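Local coordinates for aminotransferase (Psychrobacter arcticus 273-4, PDB 3IF2), which probably transfers amino groups between amino acids and keto acids with pyridoxal 5'-phosphate as cofactor, perhaps as a valine-pyruvate transaminase, at residues Glu194-Glu197 with Ala201-Glu204. Residues are numbered along the deposited sequence; the frame is centred on the assembly and turned at random.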
loop_
_atom_site.group_PDB
_atom_site.type_symbol
_atom_site.label_atom_id
_atom_site.label_comp_id
_atom_site.label_asym_id
_atom_site.label_seq_id
_atom_site.Cartn_x
_atom_site.Cartn_y
_atom_site.Cartn_z
ATOM N N GLU A 194 34.102 6.072 15.555
ATOM C CA GLU A 194 34.597 7.329 16.184
ATOM C C GLU A 194 33.592 8.453 15.876
ATOM O O GLU A 194 33.058 9.077 16.796
ATOM C CB GLU A 194 36.028 7.691 15.691
ATOM C CG GLU A 194 36.660 8.926 16.331
ATOM N N ALA A 195 33.297 8.633 14.585
ATOM C CA ALA A 195 32.358 9.652 14.097
ATOM C C ALA A 195 30.916 9.453 14.578
ATOM O O ALA A 195 30.270 10.411 15.008
ATOM C CB ALA A 195 32.378 9.693 12.584
ATOM N N LEU A 196 30.430 8.213 14.512
ATOM C CA LEU A 196 29.045 7.874 14.898
ATOM C C LEU A 196 28.771 8.043 16.392
ATOM O O LEU A 196 27.795 8.695 16.790
ATOM C CB LEU A 196 28.712 6.428 14.459
ATOM C CG LEU A 196 27.329 5.804 14.698
ATOM C CD1 LEU A 196 27.149 4.572 13.797
ATOM C CD2 LEU A 196 27.020 5.429 16.152
ATOM N N GLU A 197 29.663 7.484 17.204
ATOM C CA GLU A 197 29.485 7.424 18.666
ATOM C C GLU A 197 29.611 8.811 19.322
ATOM O O GLU A 197 29.075 9.023 20.412
ATOM C CB GLU A 197 30.446 6.362 19.239
ATOM C CG GLU A 197 29.995 5.575 20.484
ATOM C CD GLU A 197 30.541 4.106 20.499
ATOM O OE1 GLU A 197 31.452 3.757 19.700
ATOM O OE2 GLU A 197 30.036 3.286 21.304
ATOM N N ALA A 201 23.887 14.796 17.583
ATOM C CA ALA A 201 22.493 14.352 17.535
ATOM C C ALA A 201 22.264 13.095 18.406
ATOM O O ALA A 201 21.257 13.019 19.124
ATOM C CB ALA A 201 22.040 14.108 16.069
ATOM N N LEU A 202 23.215 12.152 18.375
ATOM C CA LEU A 202 23.130 10.903 19.164
ATOM C C LEU A 202 23.288 11.168 20.661
ATOM O O LEU A 202 22.461 10.714 21.452
ATOM C CB LEU A 202 24.169 9.856 18.704
ATOM C CG LEU A 202 24.069 8.435 19.296
ATOM C CD1 LEU A 202 22.764 7.756 18.888
ATOM C CD2 LEU A 202 25.238 7.587 18.856
ATOM N N LYS A 203 24.354 11.874 21.047
ATOM C CA LYS A 203 24.597 12.226 22.468
ATOM C C LYS A 203 23.436 13.046 23.082
ATOM O O LYS A 203 22.997 12.760 24.202
ATOM C CB LYS A 203 25.927 13.003 22.655
ATOM C CG LYS A 203 27.251 12.185 22.771
ATOM C CD LYS A 203 28.425 13.141 23.148
ATOM C CE LYS A 203 29.615 12.473 23.864
ATOM N NZ LYS A 203 30.419 11.571 23.005
ATOM N N GLU A 204 22.931 14.027 22.322
ATOM C CA GLU A 204 21.863 14.956 22.784
ATOM C C GLU A 204 20.392 14.441 22.725
ATOM O O GLU A 204 19.468 15.189 23.065
ATOM C CB GLU A 204 22.013 16.314 22.056
ATOM C CG GLU A 204 23.359 17.048 22.386
ATOM C CD GLU A 204 23.633 18.295 21.536
ATOM O OE1 GLU A 204 23.271 18.339 20.349
ATOM O OE2 GLU A 204 24.260 19.240 22.049
#
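L202 reaches across to L196 with one methyl: its CD2 lies 3.9 Å from L196 CD2 and 3.5 Å from L196 O, so the same branch meets both the side chain and the carbonyl oxygen near the C-terminal end of helix 193-197. In L202, CG stands anti to the backbone N (chi1 -171°) and chi2 of 64° turns CD2 toward that helix; L196, with a similar first torsion, brings its own CD2 to the L202 methyl, the two side chains meeting at a slant. The L202 methyl also skirts the E197 backbone, with CD2 4.3 Å from E197 CA. The two short helices, 193-197 and 200-203, follow each other through a tight turn in the connection from strand 183-190 to strand 207-213, the latter a parallel strand of the large mixed sheet of this class I/II aminotransferase, well away from the cofactor. From helix 225-237, I234 touches both leucines and L231 adds to L196, while Y238, just past its end, touches L202. E197 starts its side chain away from 201-204 and sends its carboxylate to that same helix, where OE2 forms a salt bridge with R237 NH1 and OE1 a weak hydrogen bond with H230 NE2. On the more open side, K203 runs extended until a bend at chi4 (70°), which leaves NZ 3.9 Å from E197 O, too far for a hydrogen bond. The ammonium instead makes a weak one to OD1 of N198, whose ND2 bonds to the carbonyl oxygen of E194.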